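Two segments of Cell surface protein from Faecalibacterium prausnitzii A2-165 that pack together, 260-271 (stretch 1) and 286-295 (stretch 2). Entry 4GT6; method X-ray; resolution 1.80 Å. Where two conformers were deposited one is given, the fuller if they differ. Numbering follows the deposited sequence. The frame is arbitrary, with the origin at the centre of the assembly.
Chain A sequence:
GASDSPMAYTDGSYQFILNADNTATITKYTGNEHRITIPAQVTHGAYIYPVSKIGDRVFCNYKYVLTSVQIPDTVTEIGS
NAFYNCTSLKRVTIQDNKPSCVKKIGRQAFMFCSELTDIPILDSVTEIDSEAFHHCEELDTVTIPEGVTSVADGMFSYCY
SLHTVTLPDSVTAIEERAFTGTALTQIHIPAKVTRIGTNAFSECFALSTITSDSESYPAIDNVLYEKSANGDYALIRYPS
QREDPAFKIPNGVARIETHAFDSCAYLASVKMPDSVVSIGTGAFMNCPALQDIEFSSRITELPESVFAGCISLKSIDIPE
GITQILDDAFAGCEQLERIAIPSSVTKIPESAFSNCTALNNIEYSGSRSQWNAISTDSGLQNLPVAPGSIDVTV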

# COMPACT_ATOMS: atom_id res chain seq x y z
N ALA A 260 4.87 -8.84 -6.92
CA ALA A 260 3.99 -8.84 -8.11
C ALA A 260 3.03 -10.03 -8.11
O ALA A 260 1.92 -9.92 -8.64
CB ALA A 260 4.82 -8.83 -9.40
N PHE A 261 3.46 -11.17 -7.53
CA PHE A 261 2.64 -12.39 -7.48
C PHE A 261 2.38 -12.81 -6.04
O PHE A 261 2.10 -13.97 -5.79
CB PHE A 261 3.34 -13.56 -8.21
CG PHE A 261 3.45 -13.49 -9.70
CD1 PHE A 261 4.51 -12.82 -10.31
CD2 PHE A 261 2.57 -14.20 -10.52
CE1 PHE A 261 4.65 -12.79 -11.70
CE2 PHE A 261 2.69 -14.16 -11.91
CZ PHE A 261 3.73 -13.46 -12.50
N ASP A 262 2.42 -11.87 -5.09
CA ASP A 262 2.19 -12.30 -3.71
C ASP A 262 0.75 -12.80 -3.52
O ASP A 262 -0.18 -12.35 -4.20
CB ASP A 262 2.57 -11.21 -2.69
CG ASP A 262 1.72 -9.93 -2.60
OD1 ASP A 262 0.78 -9.78 -3.40
OD2 ASP A 262 1.98 -9.10 -1.71
N SER A 263 0.61 -13.83 -2.66
CA SER A 263 -0.66 -14.41 -2.22
C SER A 263 -1.57 -14.92 -3.36
O SER A 263 -2.80 -14.82 -3.24
CB SER A 263 -1.42 -13.43 -1.33
OG SER A 263 -0.68 -13.18 -0.15
N CYS A 264 -1.00 -15.50 -4.43
CA CYS A 264 -1.83 -16.10 -5.48
C CYS A 264 -2.46 -17.38 -4.94
O CYS A 264 -1.75 -18.31 -4.58
CB CYS A 264 -1.02 -16.38 -6.74
SG CYS A 264 -0.47 -14.89 -7.58
N ALA A 265 -3.78 -17.40 -4.85
CA ALA A 265 -4.51 -18.54 -4.28
C ALA A 265 -4.53 -19.79 -5.20
O ALA A 265 -4.66 -20.90 -4.70
CB ALA A 265 -5.94 -18.12 -3.97
N TYR A 266 -4.42 -19.59 -6.53
CA TYR A 266 -4.61 -20.69 -7.50
C TYR A 266 -3.41 -21.01 -8.37
O TYR A 266 -3.35 -22.12 -8.91
CB TYR A 266 -5.79 -20.37 -8.43
CG TYR A 266 -7.10 -20.13 -7.69
CD1 TYR A 266 -7.92 -21.19 -7.32
CD2 TYR A 266 -7.52 -18.84 -7.37
CE1 TYR A 266 -9.11 -20.99 -6.62
CE2 TYR A 266 -8.71 -18.62 -6.67
CZ TYR A 266 -9.50 -19.69 -6.31
OH TYR A 266 -10.69 -19.49 -5.64
N LEU A 267 -2.51 -20.04 -8.58
CA LEU A 267 -1.36 -20.22 -9.47
C LEU A 267 -0.49 -21.41 -9.03
O LEU A 267 0.03 -21.41 -7.91
CB LEU A 267 -0.53 -18.93 -9.51
CG LEU A 267 0.62 -18.90 -10.55
CD1 LEU A 267 0.09 -18.98 -11.99
CD2 LEU A 267 1.44 -17.65 -10.40
N ALA A 268 -0.37 -22.42 -9.92
CA ALA A 268 0.38 -23.66 -9.61
C ALA A 268 1.70 -23.76 -10.38
O ALA A 268 2.62 -24.45 -9.94
CB ALA A 268 -0.49 -24.88 -9.92
N SER A 269 1.80 -23.07 -11.52
CA SER A 269 2.98 -23.16 -12.37
C SER A 269 3.30 -21.80 -12.96
O SER A 269 2.42 -21.17 -13.50
CB SER A 269 2.73 -24.17 -13.49
OG SER A 269 3.83 -24.25 -14.37
N VAL A 270 4.57 -21.37 -12.89
CA VAL A 270 4.94 -20.10 -13.51
C VAL A 270 6.17 -20.33 -14.40
O VAL A 270 7.05 -21.13 -14.05
CB VAL A 270 5.14 -18.94 -12.49
CG1 VAL A 270 6.30 -19.21 -11.52
CG2 VAL A 270 5.30 -17.58 -13.18
N LYS A 271 6.21 -19.64 -15.56
CA LYS A 271 7.35 -19.73 -16.48
C LYS A 271 7.85 -18.33 -16.77
O LYS A 271 7.05 -17.43 -17.04
CB LYS A 271 6.98 -20.49 -17.77
CG LYS A 271 6.76 -21.97 -17.48
CD LYS A 271 6.31 -22.80 -18.67
CE LYS A 271 5.99 -24.22 -18.25
NZ LYS A 271 7.15 -24.89 -17.58
N ASN A 286 3.83 -16.34 -0.19
CA ASN A 286 2.52 -16.86 0.23
C ASN A 286 1.66 -17.31 -0.96
O ASN A 286 0.46 -17.03 -0.99
CB ASN A 286 1.78 -15.82 1.09
CG ASN A 286 2.53 -15.52 2.36
OD1 ASN A 286 3.04 -16.42 3.03
ND2 ASN A 286 2.65 -14.26 2.70
N CYS A 287 2.27 -18.02 -1.95
CA CYS A 287 1.54 -18.64 -3.07
C CYS A 287 1.37 -20.10 -2.67
O CYS A 287 2.30 -20.88 -2.86
CB CYS A 287 2.31 -18.48 -4.38
SG CYS A 287 2.24 -16.81 -5.06
N PRO A 288 0.23 -20.49 -2.03
CA PRO A 288 0.14 -21.84 -1.45
C PRO A 288 -0.11 -22.98 -2.44
O PRO A 288 -0.04 -24.13 -2.02
CB PRO A 288 -1.04 -21.73 -0.47
CG PRO A 288 -1.84 -20.63 -0.96
CD PRO A 288 -0.95 -19.67 -1.67
N ALA A 289 -0.41 -22.69 -3.72
CA ALA A 289 -0.62 -23.74 -4.72
C ALA A 289 0.57 -23.85 -5.67
O ALA A 289 0.59 -24.76 -6.50
CB ALA A 289 -1.89 -23.47 -5.51
N LEU A 290 1.58 -22.97 -5.53
CA LEU A 290 2.73 -22.91 -6.43
C LEU A 290 3.60 -24.15 -6.29
O LEU A 290 4.14 -24.42 -5.21
CB LEU A 290 3.53 -21.61 -6.23
CG LEU A 290 4.65 -21.32 -7.26
CD1 LEU A 290 4.08 -21.22 -8.71
CD2 LEU A 290 5.39 -20.03 -6.90
N GLN A 291 3.72 -24.91 -7.40
CA GLN A 291 4.51 -26.14 -7.39
C GLN A 291 5.64 -26.15 -8.41
O GLN A 291 6.64 -26.83 -8.18
CB GLN A 291 3.60 -27.35 -7.66
CG GLN A 291 2.78 -27.78 -6.46
CD GLN A 291 2.14 -29.12 -6.70
OE1 GLN A 291 0.96 -29.21 -7.05
NE2 GLN A 291 2.91 -30.19 -6.55
N ASP A 292 5.46 -25.47 -9.55
CA ASP A 292 6.49 -25.49 -10.60
C ASP A 292 6.91 -24.10 -11.00
O ASP A 292 6.06 -23.24 -11.24
CB ASP A 292 5.96 -26.25 -11.83
CG ASP A 292 5.64 -27.70 -11.55
OD1 ASP A 292 6.55 -28.45 -11.16
OD2 ASP A 292 4.47 -28.10 -11.75
N ILE A 293 8.22 -23.87 -11.03
CA ILE A 293 8.80 -22.60 -11.42
C ILE A 293 9.90 -22.86 -12.45
O ILE A 293 10.80 -23.64 -12.18
CB ILE A 293 9.38 -21.80 -10.20
CG1 ILE A 293 8.30 -21.51 -9.15
CG2 ILE A 293 10.05 -20.48 -10.67
CD1 ILE A 293 8.65 -22.01 -7.82
N GLU A 294 9.80 -22.22 -13.63
CA GLU A 294 10.82 -22.26 -14.68
C GLU A 294 11.46 -20.88 -14.67
O GLU A 294 10.79 -19.88 -14.94
CB GLU A 294 10.21 -22.63 -16.03
CG GLU A 294 11.22 -22.79 -17.16
CD GLU A 294 10.67 -23.36 -18.45
OE1 GLU A 294 9.72 -24.17 -18.41
OE2 GLU A 294 11.23 -23.01 -19.52
N PHE A 295 12.73 -20.81 -14.28
CA PHE A 295 13.44 -19.56 -14.15
C PHE A 295 14.03 -19.06 -15.43
O PHE A 295 14.42 -19.86 -16.28
CB PHE A 295 14.60 -19.75 -13.15
CG PHE A 295 14.17 -19.96 -11.72
CD1 PHE A 295 13.85 -18.88 -10.91
CD2 PHE A 295 14.08 -21.25 -11.19
CE1 PHE A 295 13.44 -19.08 -9.58
CE2 PHE A 295 13.71 -21.45 -9.86
CZ PHE A 295 13.40 -20.36 -9.06
O HOH W 1 1.39 -11.97 1.12
O HOH W 2 -0.31 -20.36 -5.42
O HOH W 3 4.15 -27.24 -14.91

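When two segments of a chain pack side by side in parallel, they can lie in register, with the projections of one settling into the gaps between neighbours on the other. The two stretches of this cell surface protein illustrate the principle, burying 740 Å² between them, both sides summed.

The most regular part is a pair of short parallel strands, 269-271 and 292-294, whose axes run 4.8 Å apart with an angle of only 1° between them. The hydrogen bonds alternate as parallel geometry requires: Asp292 N donates to Ala268 O (3.0 Å), Val270 N to Asp292 O (2.9 Å), and Glu294 N to Val270 O (3.0 Å). Ala268 O also accepts from Gln291 N at 2.8 Å, so one carbonyl gathers two successive amides where the chain enters the strand. Between these bonds, CA-H...O contacts, such as Ser269 CA to Asp292 O at 3.3 Å, accompany the close approach of the backbones.

Register sets each residue of one strand beside its bridge partner on the same face. On one face, Val270 and Ile293 lie side by side, and Val270 CG1 comes within 3.9 Å of Ile293 CG1. The same methyl approaches Leu290 CD1 at 4.1 Å, so the valine branch occupies the angle between two larger aliphatic side chains. On the other face stand Ser269, Lys271, Asp292 and Glu294. Here charge supplements shape: the long lysine reaches across to its neighbour, and Lys271 NZ forms a salt bridge with Glu294 OE1 at 2.8 Å. The side chains of Ser269 and Asp292 do not bond directly; a water hydrogen-bonds to Ser269 OG (3.1 Å) and donates to Asp292 OD2 (3.3 Å).

Before the strands, the backbones come close and a small side chain enters the gap. Ala289 points its methyl toward stretch 1, where Ala289 CB lies 3.9 Å from both Ala265 O and Tyr266 O, a modest bump against a backbone surface. Nearby, a water fills a polar hollow between the coils, donating to Cys264 O (2.6 Å) and Leu267 O (2.7 Å) while accepting from Ala289 N (2.9 Å). It thus joins backbone groups that do not pair directly.

Further back, the type II turn from Phe261 to Cys264 meets Asn286 and Cys287. The sulfur of Cys287 packs against its counterpart, with Cys264 CB 3.7 Å from Cys287 SG. In this turn, Ser263 CA makes a CA-H...O contact with Asn286 O (3.1 Å), and another water links Ser263 OG (2.7 Å) to Asn286 ND2 (3.1 Å).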